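PDB 1H7H: 3-deoxy-manno-octulosonate cytidylyltransferase from Escherichia coli, which catalyses transfer of the cytidylyl group of CTP to the eight-carbon sugar KDO, giving CMP-KDO and diphosphate, a step that probably serves bacterial lipopolysaccharide synthesis. Local coordinates for residues A[3-8]-A[93-98]. Sequence-based numbering, arbitrary orientation.
With CDP (cytidine-5'-diphosphate), chain C.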
ATOM      1  N   ALA A   3     -23.965 -10.130 -15.109  1.00 19.11           N
ATOM      2  CA  ALA A   3     -23.555  -9.893 -13.739  1.00 15.14           C
ATOM      3  C   ALA A   3     -24.600 -10.421 -12.782  1.00 15.15           C
ATOM      4  O   ALA A   3     -25.794 -10.250 -13.007  1.00 14.61           O
ATOM      5  CB  ALA A   3     -23.358  -8.406 -13.509  1.00 15.28           C
ATOM      6  N   VAL A   4     -24.148 -11.076 -11.718  1.00 15.64           N
ATOM      7  CA  VAL A   4     -25.061 -11.593 -10.706  1.00 16.54           C
ATOM      8  C   VAL A   4     -24.598 -11.150  -9.318  1.00 16.54           C
ATOM      9  O   VAL A   4     -23.421 -10.861  -9.110  1.00 19.54           O
ATOM     10  CB  VAL A   4     -25.171 -13.146 -10.732  1.00 17.39           C
ATOM     11  CG1 VAL A   4     -25.534 -13.634 -12.132  1.00 19.60           C
ATOM     12  CG2 VAL A   4     -23.888 -13.787 -10.247  1.00 20.29           C
ATOM     13  N   ILE A   5     -25.537 -11.062  -8.383  1.00 14.16           N
ATOM     14  CA  ILE A   5     -25.215 -10.679  -7.018  1.00 13.93           C
ATOM     15  C   ILE A   5     -25.361 -11.898  -6.124  1.00 15.20           C
ATOM     16  O   ILE A   5     -26.343 -12.634  -6.224  1.00 15.77           O
ATOM     17  CB  ILE A   5     -26.135  -9.547  -6.498  1.00 12.56           C
ATOM     18  CG1 ILE A   5     -25.817  -8.237  -7.213  1.00 10.99           C
ATOM     19  CG2 ILE A   5     -25.981  -9.376  -4.992  1.00 11.48           C
ATOM     20  CD1 ILE A   5     -26.726  -7.100  -6.829  1.00  9.38           C
ATOM     21  N   VAL A   6     -24.339 -12.141  -5.306  1.00 14.23           N
ATOM     22  CA  VAL A   6     -24.325 -13.257  -4.368  1.00 13.33           C
ATOM     23  C   VAL A   6     -24.231 -12.654  -2.968  1.00 15.64           C
ATOM     24  O   VAL A   6     -23.382 -11.799  -2.706  1.00 18.38           O
ATOM     25  CB  VAL A   6     -23.117 -14.200  -4.609  1.00 12.29           C
ATOM     26  CG1 VAL A   6     -23.132 -15.344  -3.620  1.00 13.82           C
ATOM     27  CG2 VAL A   6     -23.137 -14.740  -6.031  1.00 13.74           C
ATOM     28  N   ILE A   7     -25.129 -13.079  -2.090  1.00 14.92           N
ATOM     29  CA  ILE A   7     -25.178 -12.592  -0.718  1.00 14.33           C
ATOM     30  C   ILE A   7     -24.869 -13.729   0.242  1.00 19.12           C
ATOM     31  O   ILE A   7     -25.728 -14.571   0.503  1.00 20.59           O
ATOM     32  CB  ILE A   7     -26.583 -12.051  -0.371  1.00 16.08           C
ATOM     33  CG1 ILE A   7     -26.958 -10.911  -1.317  1.00 13.41           C
ATOM     34  CG2 ILE A   7     -26.644 -11.592   1.089  1.00 14.94           C
ATOM     35  CD1 ILE A   7     -28.423 -10.616  -1.335  1.00 10.17           C
ATOM     36  N   PRO A   8     -23.617 -13.816   0.724  1.00 23.34           N
ATOM     37  CA  PRO A   8     -23.234 -14.878   1.662  1.00 26.05           C
ATOM     38  C   PRO A   8     -23.951 -14.622   2.989  1.00 30.24           C
ATOM     39  O   PRO A   8     -23.874 -13.516   3.534  1.00 33.58           O
ATOM     40  CB  PRO A   8     -21.719 -14.688   1.817  1.00 23.89           C
ATOM     41  CG  PRO A   8     -21.305 -13.974   0.565  1.00 25.08           C
ATOM     42  CD  PRO A   8     -22.442 -13.017   0.319  1.00 21.85           C
ATOM     43  N   ILE A  93     -20.824 -10.062  -7.871  1.00 15.77           N
ATOM     44  CA  ILE A  93     -20.789  -9.021  -6.857  1.00 14.44           C
ATOM     45  C   ILE A  93     -21.075  -9.664  -5.509  1.00 16.52           C
ATOM     46  O   ILE A  93     -22.049 -10.408  -5.355  1.00 18.10           O
ATOM     47  CB  ILE A  93     -21.805  -7.893  -7.153  1.00 14.42           C
ATOM     48  CG1 ILE A  93     -21.419  -7.187  -8.451  1.00 12.04           C
ATOM     49  CG2 ILE A  93     -21.832  -6.883  -6.010  1.00  9.41           C
ATOM     50  CD1 ILE A  93     -22.417  -6.159  -8.904  1.00 16.88           C
ATOM     51  N   ASN A  94     -20.189  -9.416  -4.553  1.00 15.43           N
ATOM     52  CA  ASN A  94     -20.328  -9.967  -3.216  1.00 18.20           C
ATOM     53  C   ASN A  94     -20.896  -8.923  -2.264  1.00 17.40           C
ATOM     54  O   ASN A  94     -20.256  -7.908  -1.995  1.00 18.10           O
ATOM     55  CB  ASN A  94     -18.970 -10.442  -2.710  1.00 23.26           C
ATOM     56  CG  ASN A  94     -19.091 -11.508  -1.651  1.00 32.99           C
ATOM     57  OD1 ASN A  94     -19.872 -12.449  -1.792  1.00 43.34           O
ATOM     58  ND2 ASN A  94     -18.316 -11.379  -0.585  1.00 35.44           N
ATOM     59  N   LEU A  95     -22.111  -9.158  -1.786  1.00 19.34           N
ATOM     60  CA  LEU A  95     -22.769  -8.254  -0.851  1.00 21.17           C
ATOM     61  C   LEU A  95     -22.832  -8.890   0.522  1.00 24.49           C
ATOM     62  O   LEU A  95     -23.070 -10.089   0.645  1.00 30.23           O
ATOM     63  CB  LEU A  95     -24.198  -7.962  -1.288  1.00 23.57           C
ATOM     64  CG  LEU A  95     -24.466  -6.934  -2.371  1.00 26.76           C
ATOM     65  CD1 LEU A  95     -25.973  -6.684  -2.408  1.00 30.00           C
ATOM     66  CD2 LEU A  95     -23.733  -5.649  -2.036  1.00 31.42           C
ATOM     67  N   GLN A  96     -22.663  -8.075   1.554  1.00 26.76           N
ATOM     68  CA  GLN A  96     -22.714  -8.552   2.929  1.00 30.04           C
ATOM     69  C   GLN A  96     -24.151  -8.812   3.356  1.00 30.52           C
ATOM     70  O   GLN A  96     -25.035  -7.985   3.128  1.00 31.18           O
ATOM     71  CB  GLN A  96     -22.074  -7.521   3.855  1.00 37.33           C
ATOM     72  CG  GLN A  96     -20.650  -7.160   3.465  1.00 44.50           C
ATOM     73  CD  GLN A  96     -19.701  -8.336   3.601  1.00 51.56           C
ATOM     74  OE1 GLN A  96     -19.031  -8.477   4.620  1.00 55.55           O
ATOM     75  NE2 GLN A  96     -19.655  -9.199   2.582  1.00 51.63           N
ATOM     76  N   GLY A  97     -24.380  -9.958   3.981  1.00 28.72           N
ATOM     77  CA  GLY A  97     -25.720 -10.289   4.420  1.00 31.21           C
ATOM     78  C   GLY A  97     -26.179  -9.521   5.645  1.00 36.38           C
ATOM     79  O   GLY A  97     -27.368  -9.538   5.985  1.00 38.37           O
ATOM     80  N   ASP A  98     -25.243  -8.842   6.307  1.00 37.39           N
ATOM     81  CA  ASP A  98     -25.547  -8.081   7.522  1.00 37.38           C
ATOM     82  C   ASP A  98     -25.572  -6.554   7.390  1.00 36.43           C
ATOM     83  O   ASP A  98     -25.554  -5.838   8.395  1.00 37.36           O
ATOM     84  CB  ASP A  98     -24.608  -8.496   8.665  1.00 37.93           C
ATOM     85  CG  ASP A  98     -23.130  -8.204   8.367  1.00 39.94           C
ATOM     86  OD1 ASP A  98     -22.801  -7.654   7.285  1.00 38.14           O
ATOM     87  OD2 ASP A  98     -22.294  -8.525   9.241  1.00 44.54           O
TER
HETATM   88  O3B CDP C1246     -18.838 -14.267  10.117  1.00 92.41           O
HETATM   89  PB  CDP C1246     -19.343 -12.753  10.321  1.00 92.48           P
HETATM   90  O1B CDP C1246     -20.562 -12.512   9.479  1.00 92.74           O
HETATM   91  O2B CDP C1246     -19.705 -12.557  11.761  1.00 92.36           O
HETATM   92  O3A CDP C1246     -18.144 -11.734   9.937  1.00 87.43           O
HETATM   93  PA  CDP C1246     -18.446 -10.709   8.723  1.00 82.51           P
HETATM   94  O1A CDP C1246     -17.261  -9.825   8.497  1.00 82.81           O
HETATM   95  O2A CDP C1246     -19.641  -9.853   9.022  1.00 82.47           O
HETATM   96  O5' CDP C1246     -18.768 -11.552   7.391  1.00 77.45           O
HETATM   97  C5' CDP C1246     -18.916 -10.928   6.106  1.00 69.58           C
HETATM   98  C4' CDP C1246     -20.007 -11.644   5.231  1.00 64.66           C
HETATM   99  O4' CDP C1246     -19.529 -12.909   4.698  1.00 62.49           O
HETATM  100  C3' CDP C1246     -21.298 -11.989   6.010  1.00 62.31           C
HETATM  101  O3' CDP C1246     -22.423 -11.924   5.102  1.00 60.77           O
HETATM  102  C2' CDP C1246     -21.012 -13.422   6.484  1.00 59.80           C
HETATM  103  O2' CDP C1246     -22.179 -14.187   6.841  1.00 52.63           O
HETATM  104  C1' CDP C1246     -20.228 -14.056   5.301  1.00 60.63           C
HETATM  105  N1  CDP C1246     -19.358 -15.172   5.744  1.00 60.58           N
HETATM  106  C2  CDP C1246     -19.516 -16.422   5.205  1.00 59.41           C
HETATM  107  O2  CDP C1246     -20.355 -16.688   4.351  1.00 59.17           O
HETATM  108  N3  CDP C1246     -18.670 -17.520   5.637  1.00 59.23           N
HETATM  109  C4  CDP C1246     -17.754 -17.372   6.524  1.00 59.02           C
HETATM  110  N4  CDP C1246     -16.992 -18.371   6.912  1.00 57.07           N
HETATM  111  C5  CDP C1246     -17.595 -16.003   7.098  1.00 59.07           C
HETATM  112  C6  CDP C1246     -18.386 -14.980   6.694  1.00 59.99           C
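Two neighbouring parallel strands of the nucleotide-binding alpha/beta sheet meet where Ile5 pairs with Ile93 and Val6 with Asn94, and at or just beyond their C-terminal ends, the usual place for a ligand in such a sheet, the ribose of CDP is held. A ladder of three backbone bonds joins them: Ile93 N to Val4 O (3.0 Å), Val6 N to Ile93 O (2.9 Å, almost straight at 179°) and Leu95 N to Val6 O (3.1 Å). The side chains of Ile5 and Ile93 share one face, where Ile5 CG1 lies 4.0 Å from Ile93 CB. With CG1 of Ile5 beside its backbone N (chi1 -70°), CG2 stands anti to that N, on the side of the carbonyl carbon, and meets Leu95 CD1 at 3.7 Å; farther along, Ile7 CG1 packs on Leu95 CB and its CG2 rests on the CA of Gly97. On the other face the Pro8 ring lies across the Asn94 amide, Pro8 CG 3.2 Å from Asn94 OD1, a buried oxygen for which the model holds no hydrogen-bond partner. Beyond the ladder the ribose O3' of CDP donates to Pro8 O (2.7 Å), at the end of strand 3-8, and accepts from Gly97 N (3.0 Å), in the loop after strand 91-94. Gln96, folded at its CB-CG bond (chi2 -65°), brings CD and NE2 against C4' of CDP; an alanine here would probably leave that side of the ribose uncovered and less firmly positioned. Asp98 OD2, in a salt bridge with Lys19, lies close to O2A of the CDP alpha-phosphate. Strand 45-50 pairs with the other edge of strand 3-8, while helix 76-86 covers Val6 and Asn94, helix 104-116 packs on Ile93, and helix 29-38 on Ile7 and Leu95.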